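Local coordinates for protein glutathione S-transferase domain (Xanthobacter autotrophicus, PDB 4HZ2) that binds glutathione and, as expected of its family, probably acts as a glutathione transferase, at residues A182-T187 and R209-P214. Sequence-based numbering, arbitrary orientation. Where two conformers were deposited one is given.
Sequences ALFAYT and RVAALP
Val210 lays its CG1 methyl over one face of the Phe184 ring, 3.8 Å from the ring centroid and 26° off the normal, a CH-pi contact. The methyl is displaced toward the rim, and its closest ring atom is Phe184 CD1, 3.4 Å from Val210 CG1. The phenyl group can reach this far because its CG lies anti to the backbone N (chi1 -179°), which carries the ring out from helix 178-187. Phe184 and Val210 then slide past one another in opposite directions instead of meeting end to end. A branched valine suits the spot: Val210 CB also lies 3.6 Å from Phe184 CD1, and the short side chain lets the ring approach the helix backbone, with Phe184 CE1 3.9 Å from Ala211 N. Farther out, Phe184 CZ touches the small Ala211 CB at 4.1 Å, near the partly exposed margin of the contact. A serine in place of Phe184 would probably leave Val210 CG1 without its aromatic face and open a gap between the two helices. Trp206, Val207 and Leu218 also touch Phe184, and His188 stacks on its ring. Bound glutathione, which Tyr186 touches, is about 14 Å from the Phe184 side chain. The contact thus joins helix 178-187 to helix 201-211 within the all-helical C-terminal GST domain, while Leu183 and Tyr186 pack against helix 107-137.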
loop_
_atom_site.group_PDB
_atom_site.type_symbol
_atom_site.label_atom_id
_atom_site.label_comp_id
_atom_site.label_asym_id
_atom_site.label_seq_id
_atom_site.Cartn_x
_atom_site.Cartn_y
_atom_site.Cartn_z
ATOM N N ALA B 182 11.908 -2.689 -2.058
ATOM C CA ALA B 182 10.797 -2.496 -1.145
ATOM C C ALA B 182 10.621 -3.691 -0.205
ATOM O O ALA B 182 10.349 -3.504 0.977
ATOM C CB ALA B 182 9.484 -2.202 -1.871
ATOM N N LEU B 183 10.767 -4.911 -0.732
ATOM C CA LEU B 183 10.578 -6.114 0.100
ATOM C C LEU B 183 11.857 -6.504 0.848
ATOM O O LEU B 183 11.794 -7.196 1.881
ATOM C CB LEU B 183 9.998 -7.276 -0.721
ATOM C CG LEU B 183 8.480 -7.068 -0.951
ATOM C CD1 LEU B 183 7.983 -7.669 -2.254
ATOM C CD2 LEU B 183 7.638 -7.534 0.234
ATOM N N PHE B 184 13.007 -6.040 0.360
ATOM C CA PHE B 184 14.268 -6.310 1.040
ATOM C C PHE B 184 14.352 -5.525 2.354
ATOM O O PHE B 184 14.906 -6.009 3.350
ATOM C CB PHE B 184 15.438 -5.981 0.128
ATOM C CG PHE B 184 16.794 -6.239 0.725
ATOM C CD1 PHE B 184 17.428 -7.464 0.529
ATOM C CD2 PHE B 184 17.467 -5.236 1.464
ATOM C CE1 PHE B 184 18.700 -7.685 1.025
ATOM C CE2 PHE B 184 18.739 -5.465 1.961
ATOM C CZ PHE B 184 19.346 -6.698 1.754
ATOM N N ALA B 185 13.777 -4.315 2.350
ATOM C CA ALA B 185 13.901 -3.371 3.465
ATOM C C ALA B 185 13.714 -4.056 4.819
ATOM O O ALA B 185 14.562 -3.936 5.696
ATOM C CB ALA B 185 12.901 -2.220 3.282
ATOM N N TYR B 186 12.586 -4.742 5.008
ATOM C CA TYR B 186 12.373 -5.478 6.258
ATOM C C TYR B 186 12.741 -6.951 6.188
ATOM O O TYR B 186 13.115 -7.539 7.204
ATOM C CB TYR B 186 10.926 -5.315 6.746
ATOM C CG TYR B 186 10.672 -3.909 7.238
ATOM C CD1 TYR B 186 11.101 -3.498 8.501
ATOM C CD2 TYR B 186 10.019 -2.993 6.433
ATOM C CE1 TYR B 186 10.850 -2.215 8.969
ATOM C CE2 TYR B 186 9.777 -1.707 6.882
ATOM C CZ TYR B 186 10.205 -1.328 8.145
ATOM O OH TYR B 186 9.966 -0.044 8.589
ATOM N N THR B 187 12.640 -7.557 5.002
ATOM C CA THR B 187 12.881 -9.008 4.921
ATOM C C THR B 187 14.315 -9.323 5.305
ATOM O O THR B 187 14.576 -10.375 5.932
ATOM C CB THR B 187 12.530 -9.602 3.538
ATOM O OG1 THR B 187 11.178 -9.257 3.208
ATOM C CG2 THR B 187 12.625 -11.135 3.560
ATOM N N ARG B 209 21.392 -12.305 -2.714
ATOM C CA ARG B 209 21.574 -11.776 -4.073
ATOM C C ARG B 209 21.408 -10.267 -4.064
ATOM O O ARG B 209 22.207 -9.525 -4.656
ATOM C CB ARG B 209 20.506 -12.440 -4.976
ATOM C CG ARG B 209 20.532 -12.205 -6.459
ATOM C CD ARG B 209 19.403 -13.033 -7.079
ATOM N NE ARG B 209 19.588 -14.459 -6.811
ATOM C CZ ARG B 209 18.677 -15.285 -6.297
ATOM N NH1 ARG B 209 17.440 -14.885 -6.007
ATOM N NH2 ARG B 209 19.006 -16.557 -6.098
ATOM N N VAL B 210 20.371 -9.795 -3.378
ATOM C CA VAL B 210 20.142 -8.350 -3.321
ATOM C C VAL B 210 21.266 -7.694 -2.519
ATOM O O VAL B 210 21.817 -6.660 -2.939
ATOM C CB VAL B 210 18.755 -7.989 -2.726
ATOM C CG1 VAL B 210 18.662 -6.484 -2.490
ATOM C CG2 VAL B 210 17.640 -8.466 -3.653
ATOM N N ALA B 211 21.662 -8.306 -1.413
ATOM C CA ALA B 211 22.710 -7.719 -0.556
ATOM C C ALA B 211 24.046 -7.593 -1.291
ATOM O O ALA B 211 24.874 -6.740 -0.952
ATOM C CB ALA B 211 22.883 -8.530 0.730
ATOM N N ALA B 212 24.268 -8.457 -2.283
ATOM C CA ALA B 212 25.528 -8.453 -3.023
ATOM C C ALA B 212 25.556 -7.415 -4.150
ATOM O O ALA B 212 26.618 -7.169 -4.748
ATOM C CB ALA B 212 25.823 -9.838 -3.576
ATOM N N LEU B 213 24.412 -6.798 -4.451
ATOM C CA LEU B 213 24.380 -5.781 -5.519
ATOM C C LEU B 213 25.236 -4.569 -5.154
ATOM O O LEU B 213 25.248 -4.152 -3.996
ATOM C CB LEU B 213 22.942 -5.332 -5.806
ATOM C CG LEU B 213 22.043 -6.386 -6.464
ATOM C CD1 LEU B 213 20.607 -5.876 -6.476
ATOM C CD2 LEU B 213 22.516 -6.652 -7.885
ATOM N N PRO B 214 25.931 -3.976 -6.147
ATOM C CA PRO B 214 26.697 -2.770 -5.864
ATOM C C PRO B 214 25.829 -1.653 -5.274
ATOM O O PRO B 214 24.715 -1.402 -5.744
ATOM C CB PRO B 214 27.239 -2.352 -7.248
ATOM C CG PRO B 214 27.211 -3.591 -8.070
ATOM C CD PRO B 214 26.053 -4.401 -7.549
#